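Local coordinates for protein FkbI (Streptomyces hygroscopicus, PDB 1R2J), which binds FAD and probably oxidises an acyl group carried on an acyl carrier protein, in making the methoxymalonyl extender unit of the polyketide FK520, at residues A[58-72]-A[228-240]. Sequence-based numbering, arbitrary orientation.
Sequences GEFTAHVGSLCSSLR and SVAWGCVGILRAC
Trp231 lays its indole flat over Gly58, whose CA stands 3.3 Å from the centroid of the five-membered ring, only 5° off the ring normal: a CH-pi contact that illustrates how glycine lets an aromatic ring lie directly on a helix backbone. With CG beside its own backbone N (chi1 -80°), the ring reaches back along helix 219-248, towards its N-terminal end, and its six-membered part runs on to Glu59, where Glu59 CG packs 4.0 Å from Trp231 CZ3. Were Trp231 replaced by an alanine, a gap would probably open over the Gly58 backbone, and Ala62 would lose one wall of its socket.

That socket is completed by Val234, Gly235 and Arg238, and Ala62 enters it as a knob. Its CA also makes a CA-H...O contact with Trp231 O at 3.1 Å. Further along, Arg238 extends straight from CG to NE and spreads the face of its guanidinium over the methyl group of Ala62, Arg238 CZ lying 4.0 Å from Ala62 CB. A water in the guanidinium plane accepts from Arg238 NH1 (2.9 Å) and donates to Glu59 O, a carbonyl already engaged in the helix.

Behind this row the Arg72 chain, bent at chi2 and chi3, passes over Gly232, bringing Arg72 NH1 to 3.2 Å from Gly232 CA; NE is buried without a partner. With Gly65 and Gly235 at the interface, the axes of segments 58-67 and 228-240 come within 6.5 Å, crossing at 48°. They join the N-terminal and C-terminal helical domains of the acyl-CoA dehydrogenase fold, the side chain of Arg72 about 8 Å from the bound FAD. The chemistry implies cohesion from backbone packing, ring and guanidinium faces and bridging water, rather than from direct hydrogen bonds or salt bridges between the two segments.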
ATOM      1  N   GLY A  58       4.668 -11.020  -3.227  1.00 21.15           N
ATOM      2  CA  GLY A  58       5.566  -9.875  -3.196  1.00 19.67           C
ATOM      3  C   GLY A  58       6.090  -9.489  -4.566  1.00 20.21           C
ATOM      4  O   GLY A  58       6.000  -8.329  -4.974  1.00 19.09           O
ATOM      5  N   GLU A  59       6.658 -10.457  -5.279  1.00 19.62           N
ATOM      6  CA  GLU A  59       7.170 -10.189  -6.614  1.00 20.89           C
ATOM      7  C   GLU A  59       6.022  -9.774  -7.524  1.00 18.93           C
ATOM      8  O   GLU A  59       6.210  -8.979  -8.440  1.00 19.97           O
ATOM      9  CB  GLU A  59       7.888 -11.425  -7.164  1.00 22.87           C
ATOM     10  CG  GLU A  59       9.003 -11.893  -6.227  1.00 25.28           C
ATOM     11  CD  GLU A  59       9.907 -12.951  -6.828  1.00 28.59           C
ATOM     12  OE1 GLU A  59       9.385 -13.908  -7.441  1.00 30.32           O
ATOM     13  OE2 GLU A  59      11.144 -12.829  -6.671  1.00 28.64           O
ATOM     14  N   PHE A  60       4.828 -10.295  -7.261  1.00 19.12           N
ATOM     15  CA  PHE A  60       3.668  -9.936  -8.066  1.00 19.38           C
ATOM     16  C   PHE A  60       3.326  -8.469  -7.797  1.00 19.38           C
ATOM     17  O   PHE A  60       2.994  -7.715  -8.719  1.00 17.62           O
ATOM     18  CB  PHE A  60       2.466 -10.828  -7.724  1.00 20.62           C
ATOM     19  CG  PHE A  60       1.170 -10.368  -8.347  1.00 21.72           C
ATOM     20  CD1 PHE A  60       1.095 -10.084  -9.710  1.00 22.23           C
ATOM     21  CD2 PHE A  60       0.028 -10.206  -7.566  1.00 21.76           C
ATOM     22  CE1 PHE A  60      -0.100  -9.640 -10.284  1.00 22.46           C
ATOM     23  CE2 PHE A  60      -1.169  -9.766  -8.126  1.00 21.45           C
ATOM     24  CZ  PHE A  60      -1.235  -9.481  -9.488  1.00 22.13           C
ATOM     25  N   THR A  61       3.418  -8.082  -6.526  1.00 17.55           N
ATOM     26  CA  THR A  61       3.135  -6.719  -6.095  1.00 17.89           C
ATOM     27  C   THR A  61       4.187  -5.779  -6.686  1.00 18.59           C
ATOM     28  O   THR A  61       3.875  -4.667  -7.110  1.00 19.55           O
ATOM     29  CB  THR A  61       3.148  -6.621  -4.546  1.00 17.78           C
ATOM     30  OG1 THR A  61       2.098  -7.439  -4.015  1.00 15.77           O
ATOM     31  CG2 THR A  61       2.938  -5.177  -4.081  1.00 15.67           C
ATOM     32  N   ALA A  62       5.430  -6.248  -6.720  1.00 18.42           N
ATOM     33  CA  ALA A  62       6.531  -5.472  -7.279  1.00 20.04           C
ATOM     34  C   ALA A  62       6.255  -5.218  -8.756  1.00 19.30           C
ATOM     35  O   ALA A  62       6.414  -4.104  -9.244  1.00 20.93           O
ATOM     36  CB  ALA A  62       7.858  -6.232  -7.112  1.00 17.19           C
ATOM     37  N   HIS A  63       5.830  -6.257  -9.470  1.00 20.80           N
ATOM     38  CA  HIS A  63       5.551  -6.115 -10.896  1.00 20.35           C
ATOM     39  C   HIS A  63       4.416  -5.121 -11.156  1.00 20.51           C
ATOM     40  O   HIS A  63       4.495  -4.304 -12.075  1.00 20.43           O
ATOM     41  CB  HIS A  63       5.213  -7.472 -11.518  1.00 22.24           C
ATOM     42  CG  HIS A  63       4.999  -7.412 -12.997  1.00 23.38           C
ATOM     43  ND1 HIS A  63       3.744  -7.388 -13.569  1.00 24.15           N
ATOM     44  CD2 HIS A  63       5.881  -7.329 -14.019  1.00 22.25           C
ATOM     45  CE1 HIS A  63       3.864  -7.293 -14.880  1.00 22.28           C
ATOM     46  NE2 HIS A  63       5.150  -7.254 -15.179  1.00 25.24           N
ATOM     47  N   VAL A  64       3.357  -5.190 -10.357  1.00 18.94           N
ATOM     48  CA  VAL A  64       2.253  -4.254 -10.529  1.00 19.53           C
ATOM     49  C   VAL A  64       2.770  -2.846 -10.217  1.00 19.25           C
ATOM     50  O   VAL A  64       2.420  -1.880 -10.893  1.00 18.17           O
ATOM     51  CB  VAL A  64       1.071  -4.591  -9.593  1.00 19.46           C
ATOM     52  CG1 VAL A  64      -0.041  -3.549  -9.758  1.00 17.30           C
ATOM     53  CG2 VAL A  64       0.548  -5.979  -9.908  1.00 18.75           C
ATOM     54  N   GLY A  65       3.611  -2.738  -9.192  1.00 18.82           N
ATOM     55  CA  GLY A  65       4.168  -1.443  -8.845  1.00 18.80           C
ATOM     56  C   GLY A  65       4.945  -0.832 -10.004  1.00 19.18           C
ATOM     57  O   GLY A  65       4.906   0.381 -10.222  1.00 17.20           O
ATOM     58  N   SER A  66       5.645  -1.677 -10.759  1.00 18.30           N
ATOM     59  CA  SER A  66       6.437  -1.221 -11.893  1.00 19.03           C
ATOM     60  C   SER A  66       5.564  -0.687 -13.025  1.00 19.23           C
ATOM     61  O   SER A  66       6.049   0.024 -13.905  1.00 20.03           O
ATOM     62  CB  SER A  66       7.311  -2.363 -12.424  1.00 18.66           C
ATOM     63  OG  SER A  66       6.542  -3.294 -13.178  1.00 20.33           O
ATOM     64  N   LEU A  67       4.281  -1.035 -12.998  1.00 18.73           N
ATOM     65  CA  LEU A  67       3.337  -0.597 -14.030  1.00 20.04           C
ATOM     66  C   LEU A  67       2.555   0.650 -13.613  1.00 20.42           C
ATOM     67  O   LEU A  67       2.481   1.629 -14.356  1.00 20.28           O
ATOM     68  CB  LEU A  67       2.346  -1.722 -14.341  1.00 20.86           C
ATOM     69  CG  LEU A  67       2.926  -3.061 -14.797  1.00 19.79           C
ATOM     70  CD1 LEU A  67       1.810  -4.103 -14.862  1.00 19.99           C
ATOM     71  CD2 LEU A  67       3.599  -2.896 -16.152  1.00 20.72           C
ATOM     72  N   CYS A  68       1.964   0.597 -12.424  1.00 20.44           N
ATOM     73  CA  CYS A  68       1.180   1.709 -11.899  1.00 19.14           C
ATOM     74  C   CYS A  68       1.135   1.585 -10.385  1.00 18.61           C
ATOM     75  O   CYS A  68       0.637   0.590  -9.858  1.00 19.08           O
ATOM     76  CB  CYS A  68      -0.244   1.666 -12.468  1.00 22.33           C
ATOM     77  SG  CYS A  68      -1.395   2.778 -11.641  1.00 26.09           S
ATOM     78  N   SER A  69       1.644   2.590  -9.680  1.00 17.54           N
ATOM     79  CA  SER A  69       1.659   2.534  -8.221  1.00 18.08           C
ATOM     80  C   SER A  69       0.304   2.855  -7.589  1.00 18.20           C
ATOM     81  O   SER A  69       0.095   2.581  -6.411  1.00 18.47           O
ATOM     82  CB  SER A  69       2.751   3.460  -7.660  1.00 18.66           C
ATOM     83  OG  SER A  69       4.044   3.032  -8.087  1.00 19.69           O
ATOM     84  N   SER A  70      -0.608   3.451  -8.356  1.00 16.70           N
ATOM     85  CA  SER A  70      -1.947   3.732  -7.829  1.00 17.53           C
ATOM     86  C   SER A  70      -2.650   2.376  -7.712  1.00 18.68           C
ATOM     87  O   SER A  70      -3.261   2.051  -6.686  1.00 19.53           O
ATOM     88  CB  SER A  70      -2.750   4.629  -8.778  1.00 15.35           C
ATOM     89  OG  SER A  70      -2.352   5.982  -8.704  1.00 15.90           O
ATOM     90  N   LEU A  71      -2.556   1.583  -8.774  1.00 18.81           N
ATOM     91  CA  LEU A  71      -3.164   0.263  -8.781  1.00 19.59           C
ATOM     92  C   LEU A  71      -2.527  -0.569  -7.670  1.00 20.59           C
ATOM     93  O   LEU A  71      -3.222  -1.277  -6.938  1.00 20.64           O
ATOM     94  CB  LEU A  71      -2.951  -0.411 -10.142  1.00 18.63           C
ATOM     95  CG  LEU A  71      -3.461  -1.847 -10.308  1.00 19.90           C
ATOM     96  CD1 LEU A  71      -4.950  -1.914  -9.985  1.00 21.27           C
ATOM     97  CD2 LEU A  71      -3.208  -2.311 -11.744  1.00 21.68           C
ATOM     98  N   ARG A  72      -1.205  -0.459  -7.545  1.00 20.03           N
ATOM     99  CA  ARG A  72      -0.447  -1.186  -6.527  1.00 20.08           C
ATOM    100  C   ARG A  72      -0.956  -0.800  -5.138  1.00 20.63           C
ATOM    101  O   ARG A  72      -1.077  -1.648  -4.252  1.00 19.42           O
ATOM    102  CB  ARG A  72       1.039  -0.839  -6.653  1.00 23.06           C
ATOM    103  CG  ARG A  72       2.025  -1.841  -6.055  1.00 22.66           C
ATOM    104  CD  ARG A  72       2.189  -1.710  -4.553  1.00 23.80           C
ATOM    105  NE  ARG A  72       2.256  -0.337  -4.052  1.00 25.84           N
ATOM    106  CZ  ARG A  72       3.074   0.617  -4.489  1.00 28.29           C
ATOM    107  NH1 ARG A  72       3.936   0.390  -5.481  1.00 29.70           N
ATOM    108  NH2 ARG A  72       3.045   1.810  -3.904  1.00 26.49           N
ATOM    109  N   SER A 228       3.967  -4.822   1.785  1.00 16.33           N
ATOM    110  CA  SER A 228       3.432  -4.549   0.463  1.00 17.62           C
ATOM    111  C   SER A 228       4.064  -3.300  -0.141  1.00 16.88           C
ATOM    112  O   SER A 228       4.416  -3.284  -1.315  1.00 17.90           O
ATOM    113  CB  SER A 228       1.911  -4.386   0.540  1.00 17.69           C
ATOM    114  OG  SER A 228       1.346  -4.365  -0.758  1.00 17.92           O
ATOM    115  N   VAL A 229       4.202  -2.249   0.660  1.00 16.87           N
ATOM    116  CA  VAL A 229       4.810  -1.023   0.169  1.00 15.66           C
ATOM    117  C   VAL A 229       6.255  -1.296  -0.218  1.00 14.33           C
ATOM    118  O   VAL A 229       6.734  -0.778  -1.225  1.00 16.09           O
ATOM    119  CB  VAL A 229       4.775   0.102   1.221  1.00 15.71           C
ATOM    120  CG1 VAL A 229       5.732   1.238   0.816  1.00 15.10           C
ATOM    121  CG2 VAL A 229       3.353   0.645   1.349  1.00 17.76           C
ATOM    122  N   ALA A 230       6.940  -2.117   0.575  1.00 14.03           N
ATOM    123  CA  ALA A 230       8.337  -2.446   0.293  1.00 13.70           C
ATOM    124  C   ALA A 230       8.460  -3.109  -1.089  1.00 13.54           C
ATOM    125  O   ALA A 230       9.309  -2.736  -1.891  1.00 13.56           O
ATOM    126  CB  ALA A 230       8.892  -3.363   1.388  1.00 15.24           C
ATOM    127  N   TRP A 231       7.595  -4.080  -1.367  1.00 14.41           N
ATOM    128  CA  TRP A 231       7.617  -4.758  -2.659  1.00 16.47           C
ATOM    129  C   TRP A 231       7.170  -3.790  -3.747  1.00 16.71           C
ATOM    130  O   TRP A 231       7.654  -3.847  -4.875  1.00 18.69           O
ATOM    131  CB  TRP A 231       6.704  -5.994  -2.651  1.00 15.84           C
ATOM    132  CG  TRP A 231       7.328  -7.188  -2.001  1.00 14.88           C
ATOM    133  CD1 TRP A 231       6.975  -7.756  -0.808  1.00 16.85           C
ATOM    134  CD2 TRP A 231       8.417  -7.972  -2.512  1.00 16.34           C
ATOM    135  NE1 TRP A 231       7.775  -8.847  -0.548  1.00 17.01           N
ATOM    136  CE2 TRP A 231       8.668  -9.001  -1.576  1.00 17.28           C
ATOM    137  CE3 TRP A 231       9.204  -7.907  -3.671  1.00 15.66           C
ATOM    138  CZ2 TRP A 231       9.673  -9.956  -1.762  1.00 15.82           C
ATOM    139  CZ3 TRP A 231      10.205  -8.859  -3.855  1.00 17.15           C
ATOM    140  CH2 TRP A 231      10.427  -9.869  -2.902  1.00 15.84           C
ATOM    141  N   GLY A 232       6.252  -2.897  -3.400  1.00 17.50           N
ATOM    142  CA  GLY A 232       5.785  -1.925  -4.367  1.00 16.96           C
ATOM    143  C   GLY A 232       6.958  -1.065  -4.809  1.00 18.11           C
ATOM    144  O   GLY A 232       7.099  -0.742  -5.996  1.00 17.80           O
ATOM    145  N   CYS A 233       7.814  -0.708  -3.857  1.00 16.21           N
ATOM    146  CA  CYS A 233       8.980   0.122  -4.159  1.00 16.95           C
ATOM    147  C   CYS A 233      10.000  -0.605  -5.007  1.00 16.28           C
ATOM    148  O   CYS A 233      10.699   0.011  -5.809  1.00 16.34           O
ATOM    149  CB  CYS A 233       9.619   0.629  -2.870  1.00 15.92           C
ATOM    150  SG  CYS A 233       8.519   1.764  -1.996  1.00 20.28           S
ATOM    151  N   VAL A 234      10.103  -1.915  -4.818  1.00 16.00           N
ATOM    152  CA  VAL A 234      11.007  -2.703  -5.646  1.00 17.32           C
ATOM    153  C   VAL A 234      10.487  -2.544  -7.079  1.00 17.40           C
ATOM    154  O   VAL A 234      11.266  -2.445  -8.021  1.00 19.25           O
ATOM    155  CB  VAL A 234      10.977  -4.203  -5.264  1.00 17.04           C
ATOM    156  CG1 VAL A 234      11.817  -5.012  -6.252  1.00 18.10           C
ATOM    157  CG2 VAL A 234      11.515  -4.389  -3.856  1.00 20.48           C
ATOM    158  N   GLY A 235       9.160  -2.515  -7.227  1.00 16.52           N
ATOM    159  CA  GLY A 235       8.554  -2.359  -8.544  1.00 16.94           C
ATOM    160  C   GLY A 235       8.908  -1.021  -9.167  1.00 18.22           C
ATOM    161  O   GLY A 235       9.238  -0.935 -10.358  1.00 18.56           O
ATOM    162  N   ILE A 236       8.851   0.032  -8.353  1.00 16.40           N
ATOM    163  CA  ILE A 236       9.191   1.363  -8.825  1.00 15.72           C
ATOM    164  C   ILE A 236      10.646   1.374  -9.314  1.00 16.06           C
ATOM    165  O   ILE A 236      10.955   1.946 -10.365  1.00 18.15           O
ATOM    166  CB  ILE A 236       8.999   2.404  -7.708  1.00 15.43           C
ATOM    167  CG1 ILE A 236       7.515   2.444  -7.304  1.00 16.45           C
ATOM    168  CG2 ILE A 236       9.476   3.772  -8.184  1.00 15.02           C
ATOM    169  CD1 ILE A 236       7.187   3.408  -6.167  1.00 16.68           C
ATOM    170  N   LEU A 237      11.535   0.737  -8.555  1.00 14.53           N
ATOM    171  CA  LEU A 237      12.943   0.673  -8.945  1.00 14.97           C
ATOM    172  C   LEU A 237      13.085  -0.099 -10.253  1.00 15.50           C
ATOM    173  O   LEU A 237      13.905   0.257 -11.097  1.00 16.85           O
ATOM    174  CB  LEU A 237      13.780   0.025  -7.840  1.00 13.87           C
ATOM    175  CG  LEU A 237      14.062   0.966  -6.658  1.00 15.89           C
ATOM    176  CD1 LEU A 237      14.430   0.179  -5.421  1.00 14.97           C
ATOM    177  CD2 LEU A 237      15.172   1.945  -7.042  1.00 15.43           C
ATOM    178  N   ARG A 238      12.283  -1.147 -10.429  1.00 16.24           N
ATOM    179  CA  ARG A 238      12.320  -1.923 -11.676  1.00 18.16           C
ATOM    180  C   ARG A 238      11.957  -1.023 -12.853  1.00 16.53           C
ATOM    181  O   ARG A 238      12.639  -1.019 -13.880  1.00 17.54           O
ATOM    182  CB  ARG A 238      11.321  -3.091 -11.652  1.00 20.02           C
ATOM    183  CG  ARG A 238      11.723  -4.305 -10.826  1.00 21.68           C
ATOM    184  CD  ARG A 238      10.687  -5.430 -10.987  1.00 21.63           C
ATOM    185  NE  ARG A 238      10.973  -6.582 -10.128  1.00 22.67           N
ATOM    186  CZ  ARG A 238      10.195  -7.657 -10.024  1.00 24.72           C
ATOM    187  NH1 ARG A 238       9.067  -7.745 -10.727  1.00 25.36           N
ATOM    188  NH2 ARG A 238      10.544  -8.647  -9.213  1.00 24.42           N
ATOM    189  N   ALA A 239      10.871  -0.271 -12.709  1.00 17.26           N
ATOM    190  CA  ALA A 239      10.429   0.621 -13.783  1.00 17.63           C
ATOM    191  C   ALA A 239      11.468   1.698 -14.083  1.00 16.45           C
ATOM    192  O   ALA A 239      11.714   2.034 -15.249  1.00 16.31           O
ATOM    193  CB  ALA A 239       9.100   1.274 -13.419  1.00 17.34           C
ATOM    194  N   CYS A 240      12.076   2.240 -13.032  1.00 15.78           N
ATOM    195  CA  CYS A 240      13.083   3.279 -13.212  1.00 15.47           C
ATOM    196  C   CYS A 240      14.352   2.727 -13.854  1.00 17.06           C
ATOM    197  O   CYS A 240      14.915   3.349 -14.755  1.00 17.37           O
ATOM    198  CB  CYS A 240      13.423   3.940 -11.876  1.00 16.64           C
ATOM    199  SG  CYS A 240      12.066   4.931 -11.221  1.00 20.54           S
TER
HETATM  200  O   HOH W   1       7.456 -10.131 -10.659  1.00 31.48           O
HETATM  201  O   HOH W   2       0.798  -6.733  -1.806  1.00 13.88           O